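Local coordinates for B12-binding domain-containing protein (PDB 6WTE), which is a cobalamin-dependent radical SAM methyltransferase, TsrM, that binds a [4Fe-4S] cluster and probably methylates tryptophan by a non-radical route, at residues Leu7-Lys12 with Asp40-Arg45; Ile17-Leu22 with Arg205-Leu210; Asp47-Leu52 with Ile90-Arg95; Met62-Thr67 with Arg95-Pro100. All blocks are in the same frame, centred on the assembly; numbering follows the deposited sequence.

Contact 1: residues Leu7-Lys12 with Asp40-Arg45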
loop_
_atom_site.group_PDB
_atom_site.type_symbol
_atom_site.label_atom_id
_atom_site.label_comp_id
_atom_site.label_asym_id
_atom_site.label_seq_id
_atom_site.Cartn_x
_atom_site.Cartn_y
_atom_site.Cartn_z
ATOM N N LEU A 7 14.397 -12.179 -8.625
ATOM C CA LEU A 7 13.363 -11.245 -8.190
ATOM C C LEU A 7 13.961 -9.846 -8.168
ATOM O O LEU A 7 15.019 -9.632 -7.569
ATOM C CB LEU A 7 12.815 -11.623 -6.810
ATOM C CG LEU A 7 12.215 -13.028 -6.693
ATOM C CD1 LEU A 7 11.885 -13.360 -5.240
ATOM C CD2 LEU A 7 10.951 -13.122 -7.570
ATOM N N VAL A 8 13.293 -8.901 -8.830
ATOM C CA VAL A 8 13.794 -7.539 -8.995
ATOM C C VAL A 8 12.910 -6.582 -8.207
ATOM O O VAL A 8 11.683 -6.606 -8.357
ATOM C CB VAL A 8 13.818 -7.135 -10.479
ATOM C CG1 VAL A 8 14.278 -5.692 -10.627
ATOM C CG2 VAL A 8 14.713 -8.080 -11.282
ATOM N N ASN A 9 13.534 -5.720 -7.388
ATOM C CA ASN A 9 12.811 -4.611 -6.784
ATOM C C ASN A 9 13.080 -3.340 -7.574
ATOM O O ASN A 9 14.191 -2.798 -7.495
ATOM C CB ASN A 9 13.204 -4.410 -5.322
ATOM C CG ASN A 9 12.386 -3.319 -4.673
ATOM O OD1 ASN A 9 11.235 -3.107 -5.054
ATOM N ND2 ASN A 9 12.970 -2.605 -3.719
ATOM N N PRO A 10 12.115 -2.820 -8.332
ATOM C CA PRO A 10 12.325 -1.579 -9.084
ATOM C C PRO A 10 11.980 -0.317 -8.313
ATOM O O PRO A 10 12.090 0.779 -8.876
ATOM C CB PRO A 10 11.361 -1.766 -10.265
ATOM C CG PRO A 10 10.190 -2.427 -9.623
ATOM C CD PRO A 10 10.777 -3.379 -8.584
ATOM N N ASN A 11 11.570 -0.449 -7.054
ATOM C CA ASN A 11 11.133 0.699 -6.269
ATOM C C ASN A 11 12.278 1.684 -6.090
ATOM O O ASN A 11 13.313 1.346 -5.511
ATOM C CB ASN A 11 10.610 0.223 -4.915
ATOM C CG ASN A 11 9.766 1.269 -4.213
ATOM O OD1 ASN A 11 9.811 2.454 -4.549
ATOM N ND2 ASN A 11 8.984 0.832 -3.239
ATOM N N LYS A 12 12.109 2.900 -6.603
ATOM C CA LYS A 12 13.133 3.927 -6.461
ATOM C C LYS A 12 12.742 5.013 -5.464
ATOM O O LYS A 12 13.416 6.044 -5.390
ATOM C CB LYS A 12 13.461 4.536 -7.826
ATOM C CG LYS A 12 14.099 3.538 -8.792
ATOM C CD LYS A 12 14.632 4.214 -10.043
ATOM C CE LYS A 12 13.527 4.891 -10.837
ATOM N NZ LYS A 12 14.037 5.368 -12.156
ATOM N N ASP A 40 18.020 -5.678 -5.871
ATOM C CA ASP A 40 17.290 -4.567 -5.269
ATOM C C ASP A 40 17.865 -3.259 -5.805
ATOM O O ASP A 40 19.007 -2.901 -5.495
ATOM C CB ASP A 40 17.372 -4.633 -3.745
ATOM C CG ASP A 40 16.417 -3.677 -3.071
ATOM O OD1 ASP A 40 15.815 -2.848 -3.778
ATOM O OD2 ASP A 40 16.258 -3.766 -1.839
ATOM N N LEU A 41 17.071 -2.546 -6.603
ATOM C CA LEU A 41 17.537 -1.331 -7.259
ATOM C C LEU A 41 17.313 -0.078 -6.427
ATOM O O LEU A 41 17.738 1.006 -6.847
ATOM C CB LEU A 41 16.847 -1.176 -8.622
ATOM C CG LEU A 41 16.993 -2.371 -9.568
ATOM C CD1 LEU A 41 16.269 -2.128 -10.890
ATOM C CD2 LEU A 41 18.461 -2.694 -9.817
ATOM N N THR A 42 16.684 -0.203 -5.254
ATOM C CA THR A 42 16.375 0.975 -4.444
ATOM C C THR A 42 17.637 1.742 -4.068
ATOM O O THR A 42 17.661 2.976 -4.120
ATOM C CB THR A 42 15.605 0.554 -3.193
ATOM O OG1 THR A 42 14.404 -0.115 -3.590
ATOM C CG2 THR A 42 15.249 1.769 -2.320
ATOM N N PHE A 43 18.700 1.030 -3.699
ATOM C CA PHE A 43 19.962 1.668 -3.352
ATOM C C PHE A 43 20.901 1.780 -4.549
ATOM O O PHE A 43 22.097 2.034 -4.372
ATOM C CB PHE A 43 20.640 0.905 -2.210
ATOM C CG PHE A 43 19.716 0.574 -1.066
ATOM C CD1 PHE A 43 19.092 1.575 -0.345
ATOM C CD2 PHE A 43 19.473 -0.744 -0.715
ATOM C CE1 PHE A 43 18.234 1.270 0.712
ATOM C CE2 PHE A 43 18.626 -1.055 0.338
ATOM C CZ PHE A 43 18.005 -0.046 1.052
ATOM N N ARG A 44 20.383 1.600 -5.763
ATOM C CA ARG A 44 21.142 1.780 -6.995
ATOM C C ARG A 44 20.380 2.677 -7.962
ATOM O O ARG A 44 20.433 2.493 -9.183
ATOM C CB ARG A 44 21.456 0.431 -7.639
ATOM C CG ARG A 44 22.234 -0.534 -6.750
ATOM C CD ARG A 44 23.685 -0.102 -6.574
ATOM N NE ARG A 44 24.402 -0.023 -7.844
ATOM C CZ ARG A 44 25.093 -1.029 -8.373
ATOM N NH1 ARG A 44 25.158 -2.196 -7.745
ATOM N NH2 ARG A 44 25.717 -0.875 -9.536
ATOM N N ARG A 45 19.668 3.676 -7.423
ATOM C CA ARG A 45 18.805 4.523 -8.245
ATOM C C ARG A 45 19.572 5.190 -9.372
ATOM O O ARG A 45 19.042 5.371 -10.475
ATOM C CB ARG A 45 18.145 5.607 -7.391
ATOM C CG ARG A 45 17.234 5.111 -6.316
ATOM C CD ARG A 45 16.377 6.249 -5.776
ATOM N NE ARG A 45 17.129 7.265 -5.040
ATOM C CZ ARG A 45 16.583 8.368 -4.536
ATOM N NH1 ARG A 45 17.327 9.245 -3.878
ATOM N NH2 ARG A 45 15.284 8.599 -4.694
#
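Asn-9 and Thr-42 hold one carboxylate oxygen from opposite faces: OD1 of Asp-40 takes the side-chain amide of Asn-9 (ND2 to OD1 2.9 Å) above its plane and the backbone N of Thr-42 below it. The second bond, 3.2 Å from Thr-42 N to Asp-40 OD1, closes an Asx turn. The side chains of Asn-9 and Asp-40 lie side by side and point the same way, each with CG anti to its backbone N (chi1 -176° and -169°), although amide and carboxylate are turned 55° apart. OD2 of Asp-40 is bonded to Tyr-212. Backbone pairing reaches its last rung here: Leu-41 N donates to Asn-9 O at 3.0 Å, and CD1 of Leu-41 lies 4.1 Å from Val-8 CG1. Beyond the strand end, Thr-42 OG1 donates a short hydrogen bond of 2.6 Å to Asn-11 O. Arg-45 bends at chi3, and its NH2 meets Lys-12 O at 3.2 Å, nearly along the C=O axis. These bonds bracket the backbone at Asn-11, whose ND2 hydrogen-bonds to cobalamin. Strands 4-9 and 35-40 run parallel as neighbours in the B12-binding sheet; helix 20-31 lies over Leu-7 and Asn-9, helix 83-96 over Val-8, Pro-10 and Leu-41, and strand 63-67 flanks 4-9 on its other side.

Contact 2: residues Ile17-Leu22 with Arg205-Leu210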
loop_
_atom_site.group_PDB
_atom_site.type_symbol
_atom_site.label_atom_id
_atom_site.label_comp_id
_atom_site.label_asym_id
_atom_site.label_seq_id
_atom_site.Cartn_x
_atom_site.Cartn_y
_atom_site.Cartn_z
ATOM N N ILE A 17 11.695 1.767 1.644
ATOM C CA ILE A 17 10.875 0.787 2.348
ATOM C C ILE A 17 11.237 -0.589 1.811
ATOM O O ILE A 17 11.169 -0.818 0.598
ATOM C CB ILE A 17 9.372 1.065 2.156
ATOM C CG1 ILE A 17 8.974 2.373 2.848
ATOM C CG2 ILE A 17 8.544 -0.124 2.624
ATOM C CD1 ILE A 17 9.340 2.423 4.320
ATOM N N ALA A 18 11.611 -1.500 2.708
ATOM C CA ALA A 18 12.049 -2.822 2.282
ATOM C C ALA A 18 10.949 -3.509 1.475
ATOM O O ALA A 18 9.771 -3.449 1.848
ATOM C CB ALA A 18 12.424 -3.686 3.488
ATOM N N PRO A 19 11.290 -4.142 0.347
ATOM C CA PRO A 19 10.296 -4.898 -0.454
ATOM C C PRO A 19 9.952 -6.241 0.185
ATOM O O PRO A 19 10.410 -7.315 -0.216
ATOM C CB PRO A 19 11.006 -5.064 -1.799
ATOM C CG PRO A 19 12.455 -5.090 -1.433
ATOM C CD PRO A 19 12.612 -4.108 -0.299
ATOM N N TYR A 20 9.108 -6.156 1.213
ATOM C CA TYR A 20 8.712 -7.315 2.004
ATOM C C TYR A 20 8.198 -8.445 1.120
ATOM O O TYR A 20 8.451 -9.627 1.393
ATOM C CB TYR A 20 7.644 -6.852 3.000
ATOM C CG TYR A 20 7.212 -7.811 4.080
ATOM C CD1 TYR A 20 7.897 -8.995 4.340
ATOM C CD2 TYR A 20 6.100 -7.509 4.860
ATOM C CE1 TYR A 20 7.473 -9.850 5.351
ATOM C CE2 TYR A 20 5.678 -8.351 5.868
ATOM C CZ TYR A 20 6.365 -9.517 6.112
ATOM O OH TYR A 20 5.925 -10.350 7.122
ATOM N N ALA A 21 7.492 -8.092 0.040
ATOM C CA ALA A 21 6.986 -9.089 -0.900
ATOM C C ALA A 21 8.068 -10.071 -1.313
ATOM O O ALA A 21 7.829 -11.281 -1.381
ATOM C CB ALA A 21 6.419 -8.396 -2.139
ATOM N N LEU A 22 9.275 -9.571 -1.576
ATOM C CA LEU A 22 10.322 -10.448 -2.075
ATOM C C LEU A 22 10.796 -11.428 -1.004
ATOM O O LEU A 22 11.191 -12.554 -1.331
ATOM C CB LEU A 22 11.481 -9.611 -2.631
ATOM C CG LEU A 22 11.150 -8.684 -3.815
ATOM C CD1 LEU A 22 12.422 -8.168 -4.491
ATOM C CD2 LEU A 22 10.255 -9.382 -4.850
ATOM N N ARG A 205 22.320 -10.527 -2.652
ATOM C CA ARG A 205 21.229 -11.008 -3.504
ATOM C C ARG A 205 20.055 -11.550 -2.694
ATOM O O ARG A 205 19.325 -12.437 -3.146
ATOM C CB ARG A 205 21.732 -12.048 -4.507
ATOM C CG ARG A 205 22.973 -11.564 -5.242
ATOM C CD ARG A 205 23.092 -12.157 -6.623
ATOM N NE ARG A 205 23.972 -11.352 -7.469
ATOM C CZ ARG A 205 24.755 -11.845 -8.425
ATOM N NH1 ARG A 205 24.791 -13.152 -8.660
ATOM N NH2 ARG A 205 25.516 -11.027 -9.141
ATOM N N LYS A 206 19.867 -11.007 -1.496
ATOM C CA LYS A 206 18.649 -11.155 -0.719
ATOM C C LYS A 206 18.278 -9.770 -0.205
ATOM O O LYS A 206 19.138 -8.891 -0.090
ATOM C CB LYS A 206 18.819 -12.128 0.459
ATOM C CG LYS A 206 19.206 -13.545 0.077
ATOM C CD LYS A 206 18.075 -14.219 -0.679
ATOM C CE LYS A 206 18.449 -15.632 -1.069
ATOM N NZ LYS A 206 19.585 -15.651 -2.022
ATOM N N VAL A 207 16.988 -9.565 0.079
ATOM C CA VAL A 207 16.566 -8.287 0.645
ATOM C C VAL A 207 17.366 -8.022 1.915
ATOM O O VAL A 207 17.457 -8.881 2.802
ATOM C CB VAL A 207 15.052 -8.274 0.921
ATOM C CG1 VAL A 207 14.660 -6.994 1.624
ATOM C CG2 VAL A 207 14.256 -8.401 -0.382
ATOM N N ASP A 208 17.971 -6.838 1.992
ATOM C CA ASP A 208 18.836 -6.449 3.114
ATOM C C ASP A 208 18.001 -5.656 4.114
ATOM O O ASP A 208 17.922 -4.428 4.053
ATOM C CB ASP A 208 20.026 -5.639 2.622
ATOM C CG ASP A 208 21.109 -5.485 3.683
ATOM O OD1 ASP A 208 20.804 -5.657 4.886
ATOM O OD2 ASP A 208 22.261 -5.191 3.310
ATOM N N ASN A 209 17.401 -6.365 5.070
ATOM C CA ASN A 209 16.439 -5.719 5.955
ATOM C C ASN A 209 17.096 -4.699 6.876
ATOM O O ASN A 209 16.525 -3.627 7.115
ATOM C CB ASN A 209 15.674 -6.773 6.749
ATOM C CG ASN A 209 14.588 -7.432 5.916
ATOM O OD1 ASN A 209 13.502 -6.881 5.764
ATOM N ND2 ASN A 209 14.884 -8.604 5.359
ATOM N N LEU A 210 18.294 -4.994 7.393
ATOM C CA LEU A 210 18.940 -4.041 8.291
ATOM C C LEU A 210 19.317 -2.763 7.554
ATOM O O LEU A 210 19.226 -1.667 8.119
ATOM C CB LEU A 210 20.173 -4.668 8.943
ATOM C CG LEU A 210 20.892 -3.759 9.943
ATOM C CD1 LEU A 210 19.987 -3.445 11.149
ATOM C CD2 LEU A 210 22.197 -4.389 10.384
#
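Val-207 carries the apolar part of this contact, setting its two methyls against Pro-19 and Leu-22. With CG1 anti to the backbone N (chi1 175°), CG2 lies beside that N and is wedged between two partners: Leu-22 CB at 3.8 Å and Pro-19 CG at 3.9 Å. CG1 lies 4.0 Å from Pro-19 CD, so both methyls meet the proline ring, and the two side chains slide past each other in opposite directions. Ala-18 CB is a looser neighbour, 4.4 Å from Val-207 CG1.

Polar groups contribute by position alone, since no hydrogen bond crosses. OD1 of Asn-209 comes within 4.1 Å of Ala-18 CB, while ND2 of the same amide bonds to Asp-23 OD2 and Arg-200 O, which hold the group beside helix 20-31.

Backbone bonds shape each side separately. Pro-19 is the centre of an inverse gamma turn, and Leu-22 N bonds to Pro-19 O at 2.9 Å as helix 20-31 begins. Asp-208 is the N-cap of helix 209-214, its OD1 accepting from Glu-211 N. Ile-17, Tyr-20 and Ala-21 touch cobalamin, so segment 17-22 also lines the cofactor pocket. The residues leading into helix 209-214 thereby pack on the start of helix 20-31, with Val-207 reaching Val-38 of strand 35-40 and Leu-22 resting on Leu-7 and Asn-9 of strand 4-9.

Contact 3: residues Asp47-Leu52 with Ile90-Arg95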
loop_
_atom_site.group_PDB
_atom_site.type_symbol
_atom_site.label_atom_id
_atom_site.label_comp_id
_atom_site.label_asym_id
_atom_site.label_seq_id
_atom_site.Cartn_x
_atom_site.Cartn_y
_atom_site.Cartn_z
ATOM N N ASP A 47 22.372 4.239 -10.896
ATOM C CA ASP A 47 23.105 3.394 -11.835
ATOM C C ASP A 47 22.464 2.011 -11.927
ATOM O O ASP A 47 23.158 0.995 -12.043
ATOM C CB ASP A 47 24.587 3.287 -11.455
ATOM C CG ASP A 47 24.824 2.474 -10.186
ATOM O OD1 ASP A 47 23.942 2.447 -9.301
ATOM O OD2 ASP A 47 25.910 1.860 -10.078
ATOM N N TRP A 48 21.127 1.960 -11.922
ATOM C CA TRP A 48 20.453 0.663 -11.881
ATOM C C TRP A 48 20.717 -0.154 -13.144
ATOM O O TRP A 48 20.730 -1.390 -13.082
ATOM C CB TRP A 48 18.948 0.843 -11.643
ATOM C CG TRP A 48 18.224 1.682 -12.654
ATOM C CD1 TRP A 48 17.937 3.013 -12.562
ATOM C CD2 TRP A 48 17.673 1.238 -13.901
ATOM N NE1 TRP A 48 17.252 3.430 -13.680
ATOM C CE2 TRP A 48 17.078 2.358 -14.517
ATOM C CE3 TRP A 48 17.628 0.005 -14.557
ATOM C CZ2 TRP A 48 16.452 2.281 -15.757
ATOM C CZ3 TRP A 48 17.003 -0.069 -15.788
ATOM C CH2 TRP A 48 16.428 1.061 -16.377
ATOM N N LYS A 49 20.957 0.504 -14.281
ATOM C CA LYS A 49 21.311 -0.237 -15.490
ATOM C C LYS A 49 22.628 -0.980 -15.315
ATOM O O LYS A 49 22.768 -2.123 -15.768
ATOM C CB LYS A 49 21.395 0.701 -16.693
ATOM C CG LYS A 49 20.059 1.188 -17.199
ATOM C CD LYS A 49 20.232 2.010 -18.463
ATOM C CE LYS A 49 18.892 2.530 -18.972
ATOM N NZ LYS A 49 19.028 3.285 -20.252
ATOM N N THR A 50 23.608 -0.335 -14.678
ATOM C CA THR A 50 24.872 -0.999 -14.368
ATOM C C THR A 50 24.641 -2.240 -13.518
ATOM O O THR A 50 25.235 -3.294 -13.771
ATOM C CB THR A 50 25.807 -0.019 -13.658
ATOM O OG1 THR A 50 26.199 1.005 -14.580
ATOM C CG2 THR A 50 27.056 -0.730 -13.127
ATOM N N CYS A 51 23.763 -2.139 -12.520
ATOM C CA CYS A 51 23.441 -3.299 -11.699
ATOM C C CYS A 51 22.870 -4.431 -12.549
ATOM O O CYS A 51 23.275 -5.592 -12.410
ATOM C CB CYS A 51 22.462 -2.899 -10.595
ATOM S SG CYS A 51 21.956 -4.266 -9.549
ATOM N N LEU A 52 21.934 -4.106 -13.449
ATOM C CA LEU A 52 21.349 -5.124 -14.323
ATOM C C LEU A 52 22.384 -5.711 -15.273
ATOM O O LEU A 52 22.417 -6.929 -15.489
ATOM C CB LEU A 52 20.196 -4.528 -15.126
ATOM C CG LEU A 52 18.924 -4.090 -14.400
ATOM C CD1 LEU A 52 17.924 -3.605 -15.436
ATOM C CD2 LEU A 52 18.345 -5.229 -13.581
ATOM N N ILE A 90 11.867 -2.725 -16.758
ATOM C CA ILE A 90 11.483 -3.994 -17.376
ATOM C C ILE A 90 11.976 -4.065 -18.818
ATOM O O ILE A 90 12.411 -5.124 -19.288
ATOM C CB ILE A 90 9.961 -4.189 -17.279
ATOM C CG1 ILE A 90 9.567 -4.430 -15.815
ATOM C CG2 ILE A 90 9.515 -5.331 -18.194
ATOM C CD1 ILE A 90 8.068 -4.398 -15.557
ATOM N N THR A 91 11.926 -2.945 -19.541
ATOM C CA THR A 91 12.398 -2.950 -20.922
ATOM C C THR A 91 13.884 -3.275 -20.995
ATOM O O THR A 91 14.320 -4.026 -21.876
ATOM C CB THR A 91 12.097 -1.604 -21.588
ATOM O OG1 THR A 91 10.680 -1.436 -21.690
ATOM C CG2 THR A 91 12.706 -1.539 -22.978
ATOM N N GLU A 92 14.677 -2.733 -20.064
ATOM C CA GLU A 92 16.097 -3.074 -20.030
ATOM C C GLU A 92 16.307 -4.546 -19.690
ATOM O O GLU A 92 17.171 -5.207 -20.281
ATOM C CB GLU A 92 16.828 -2.172 -19.034
ATOM C CG GLU A 92 18.340 -2.353 -19.030
ATOM C CD GLU A 92 18.999 -1.921 -20.333
ATOM O OE1 GLU A 92 18.428 -1.078 -21.055
ATOM O OE2 GLU A 92 20.097 -2.431 -20.634
ATOM N N ILE A 93 15.529 -5.079 -18.743
ATOM C CA ILE A 93 15.625 -6.498 -18.408
ATOM C C ILE A 93 15.433 -7.353 -19.656
ATOM O O ILE A 93 16.210 -8.279 -19.922
ATOM C CB ILE A 93 14.606 -6.867 -17.315
ATOM C CG1 ILE A 93 15.063 -6.348 -15.949
ATOM C CG2 ILE A 93 14.408 -8.372 -17.266
ATOM C CD1 ILE A 93 13.978 -6.430 -14.867
ATOM N N ARG A 94 14.400 -7.046 -20.444
ATOM C CA ARG A 94 14.079 -7.858 -21.611
ATOM C C ARG A 94 15.108 -7.714 -22.723
ATOM O O ARG A 94 15.156 -8.565 -23.615
ATOM C CB ARG A 94 12.681 -7.510 -22.122
ATOM C CG ARG A 94 11.602 -7.827 -21.094
ATOM C CD ARG A 94 10.204 -7.523 -21.595
ATOM N NE ARG A 94 9.780 -8.429 -22.660
ATOM C CZ ARG A 94 9.340 -9.667 -22.448
ATOM N NH1 ARG A 94 9.285 -10.153 -21.214
ATOM N NH2 ARG A 94 8.961 -10.423 -23.468
ATOM N N ARG A 95 15.922 -6.655 -22.699
ATOM C CA ARG A 95 17.051 -6.571 -23.619
ATOM C C ARG A 95 18.182 -7.510 -23.227
ATOM O O ARG A 95 19.011 -7.850 -24.080
ATOM C CB ARG A 95 17.583 -5.134 -23.698
ATOM C CG ARG A 95 16.637 -4.156 -24.387
ATOM C CD ARG A 95 17.335 -2.844 -24.739
ATOM N NE ARG A 95 16.378 -1.770 -25.009
ATOM C CZ ARG A 95 16.655 -0.472 -24.921
ATOM N NH1 ARG A 95 17.868 -0.071 -24.561
ATOM N NH2 ARG A 95 15.717 0.429 -25.187
HETATM O O HOH W 1 19.605 1.224 -22.046
#
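Lys-49 comes opposite Glu-92, and Leu-52 opposite Ile-93, where the axes of helix segments 48-52 and 90-95, running in the same general direction, approach to 10.6 Å and cross at -28°. Leu-52 supplies the apolar link: its CD1 lies 3.8 Å from Glu-92 CG and 4.0 Å from Ile-93 CG1, and it crosses the isoleucine at about a right angle. Trp-48 has CG between the backbone N and carbonyl carbon (chi1 58°), and the rim atom CZ3 of its ring meets Glu-92 CB edge-on at 3.9 Å. Lys-49 stretches out fully extended beyond CG, its own CG lying over a face of the Trp-48 ring. Its NZ stays 4.5 Å from Glu-92 OE1, beyond a salt bridge, but one water closes the gap, accepting from Lys-49 NZ and donating to Glu-92 OE1, each at 2.8 Å. Arg-95 NH1 sits at a long 3.7 Å from Glu-92 OE1, out of the guanidinium plane, a matter of charge alone. OE2 of Glu-92 is hydrogen-bonded to His-53. Buried along its methylenes yet hydrogen-bonded at both oxygens, Glu-92 thus serves hydrocarbon and charge at once, and the nearby Lys-49 and Arg-95 would be expected to stabilise it as a carboxylate.

Contact 4: residues Met62-Thr67 with Arg95-Pro100. With EDO (1,2-ethanediol), chain F.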
loop_
_atom_site.group_PDB
_atom_site.type_symbol
_atom_site.label_atom_id
_atom_site.label_comp_id
_atom_site.label_asym_id
_atom_site.label_seq_id
_atom_site.Cartn_x
_atom_site.Cartn_y
_atom_site.Cartn_z
ATOM N N MET A 62 15.949 -18.596 -15.023
ATOM C CA MET A 62 14.941 -19.102 -15.945
ATOM C C MET A 62 13.596 -18.409 -15.788
ATOM O O MET A 62 12.700 -18.645 -16.600
ATOM C CB MET A 62 14.775 -20.623 -15.786
ATOM C CG MET A 62 14.555 -21.105 -14.373
ATOM S SD MET A 62 12.811 -21.094 -13.902
ATOM C CE MET A 62 12.941 -21.536 -12.171
ATOM N N LEU A 63 13.455 -17.544 -14.786
ATOM C CA LEU A 63 12.243 -16.768 -14.559
ATOM C C LEU A 63 12.646 -15.484 -13.847
ATOM O O LEU A 63 13.499 -15.511 -12.953
ATOM C CB LEU A 63 11.234 -17.558 -13.721
ATOM C CG LEU A 63 9.935 -16.877 -13.277
ATOM C CD1 LEU A 63 9.076 -16.461 -14.479
ATOM C CD2 LEU A 63 9.156 -17.812 -12.350
ATOM N N VAL A 64 12.051 -14.365 -14.256
ATOM C CA VAL A 64 12.335 -13.060 -13.666
ATOM C C VAL A 64 11.024 -12.491 -13.141
ATOM O O VAL A 64 10.079 -12.284 -13.910
ATOM C CB VAL A 64 12.982 -12.098 -14.677
ATOM C CG1 VAL A 64 13.209 -10.725 -14.051
ATOM C CG2 VAL A 64 14.295 -12.673 -15.218
ATOM N N GLY A 65 10.959 -12.264 -11.836
ATOM C CA GLY A 65 9.802 -11.637 -11.219
ATOM C C GLY A 65 10.115 -10.189 -10.883
ATOM O O GLY A 65 11.220 -9.868 -10.447
ATOM N N VAL A 66 9.142 -9.315 -11.109
ATOM C CA VAL A 66 9.288 -7.895 -10.796
ATOM C C VAL A 66 8.142 -7.487 -9.882
ATOM O O VAL A 66 6.968 -7.640 -10.245
ATOM C CB VAL A 66 9.305 -7.027 -12.063
ATOM C CG1 VAL A 66 9.539 -5.574 -11.693
ATOM C CG2 VAL A 66 10.393 -7.508 -13.035
ATOM N N THR A 67 8.471 -6.951 -8.701
ATOM C CA THR A 67 7.436 -6.499 -7.773
ATOM C C THR A 67 7.109 -5.032 -8.043
ATOM O O THR A 67 8.002 -4.179 -8.060
ATOM C CB THR A 67 7.864 -6.726 -6.317
ATOM O OG1 THR A 67 6.831 -6.274 -5.431
ATOM C CG2 THR A 67 9.180 -6.016 -5.987
ATOM N N ARG A 95 15.922 -6.655 -22.699
ATOM C CA ARG A 95 17.051 -6.571 -23.619
ATOM C C ARG A 95 18.182 -7.510 -23.227
ATOM O O ARG A 95 19.011 -7.850 -24.080
ATOM C CB ARG A 95 17.583 -5.134 -23.698
ATOM C CG ARG A 95 16.637 -4.156 -24.387
ATOM C CD ARG A 95 17.335 -2.844 -24.739
ATOM N NE ARG A 95 16.378 -1.770 -25.009
ATOM C CZ ARG A 95 16.655 -0.472 -24.921
ATOM N NH1 ARG A 95 17.868 -0.071 -24.561
ATOM N NH2 ARG A 95 15.717 0.429 -25.187
ATOM N N LEU A 96 18.212 -7.956 -21.972
ATOM C CA LEU A 96 19.324 -8.715 -21.417
ATOM C C LEU A 96 19.037 -10.201 -21.258
ATOM O O LEU A 96 19.983 -10.983 -21.093
ATOM C CB LEU A 96 19.716 -8.134 -20.050
ATOM C CG LEU A 96 20.123 -6.658 -20.044
ATOM C CD1 LEU A 96 20.257 -6.137 -18.611
ATOM C CD2 LEU A 96 21.425 -6.458 -20.803
ATOM N N THR A 97 17.772 -10.614 -21.300
ATOM C CA THR A 97 17.425 -12.015 -21.118
ATOM C C THR A 97 16.159 -12.319 -21.902
ATOM O O THR A 97 15.307 -11.446 -22.097
ATOM C CB THR A 97 17.216 -12.370 -19.637
ATOM O OG1 THR A 97 16.854 -13.755 -19.520
ATOM C CG2 THR A 97 16.101 -11.508 -19.024
ATOM N N ASP A 98 16.051 -13.563 -22.365
ATOM C CA ASP A 98 14.812 -14.067 -22.944
ATOM C C ASP A 98 13.978 -14.845 -21.934
ATOM O O ASP A 98 12.925 -15.384 -22.299
ATOM C CB ASP A 98 15.110 -14.938 -24.171
ATOM C CG ASP A 98 15.684 -14.135 -25.327
ATOM O OD1 ASP A 98 15.229 -12.996 -25.556
ATOM O OD2 ASP A 98 16.598 -14.640 -26.009
ATOM N N ALA A 99 14.415 -14.903 -20.677
ATOM C CA ALA A 99 13.615 -15.551 -19.651
ATOM C C ALA A 99 12.274 -14.835 -19.522
ATOM O O ALA A 99 12.209 -13.611 -19.674
ATOM C CB ALA A 99 14.333 -15.546 -18.303
ATOM N N PRO A 100 11.191 -15.557 -19.256
ATOM C CA PRO A 100 9.898 -14.888 -19.081
ATOM C C PRO A 100 9.921 -13.987 -17.858
ATOM O O PRO A 100 10.619 -14.248 -16.877
ATOM C CB PRO A 100 8.915 -16.049 -18.897
ATOM C CG PRO A 100 9.761 -17.152 -18.328
ATOM C CD PRO A 100 11.110 -17.004 -18.992
HETATM C C1 EDO F . 18.584 -11.378 -24.932
HETATM O O1 EDO F . 19.953 -11.744 -25.173
HETATM C C2 EDO F . 17.978 -10.852 -26.227
HETATM O O2 EDO F . 16.643 -11.349 -26.368
#
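Val-64 and Pro-100 are tied by one backbone bond where segment 95-100 meets strand 63-67: Val-64 N donates to Pro-100 O at 3.0 Å, with an N-H...O angle of 158°, and nearby the CA atoms of Met-62 and Ala-99 come to 5.3 Å. Around this bond the contacts are mostly apolar. Leu-63 starts with CB directed away, but chi2 of 62° turns CD1 back to lie 4.0 Å from Pro-100 CG, the two side chains crossing at about a right angle. The proline ring also sits against a carbonyl, its CD 3.3 Å from Met-62 O. Ala-99 points its methyl at the strand, with CB 3.9 Å from Met-62 C and 4.2 Å from Val-64 CG2. Strand 63-67, helix 83-96 and strand 101-104 form a beta-alpha-beta unit of the Rossmann-like B12-binding domain, and segment 95-100 carries the end of its helix and the turn that leads into its second strand. An ST turn shapes that passage: Thr-97 OG1 accepts from Ala-99 N at 2.9 Å, and CG2 of Thr-97 lies loosely beside Val-64 CG2. A 1,2-ethanediol, probably from the crystallisation liquor, lies by Asp-98 at a distance too short to be trusted. At the far end of the strand, Thr-67 OG1 hydrogen-bonds to cobalamin, while helix 130-141 covers Met-62 and Leu-63.

Contacts 1, 3 and 4 all belong to the B12-binding domain, whereas contact 2 brings in the start of helix 209-214, nearly two hundred residues further on. Contacts 1 and 2 are buried next to the cofactor and meet where Asn-9 and Asp-40 lie against Pro-19 and Leu-22; contact 1 is richly hydrogen-bonded, contact 2 mostly apolar, with no hydrogen bond across it. Contacts 3 and 4 share helix 83-96 and Arg-95 and lie farther from the centre of the chain, contact 3 with a hydrated, charged rim and contact 4 only partly buried. Strands 4-9 and 63-67 join contacts 1 and 4 in one sheet, while Leu-41 against Trp-48 and Cys-51 connects contacts 1 and 3.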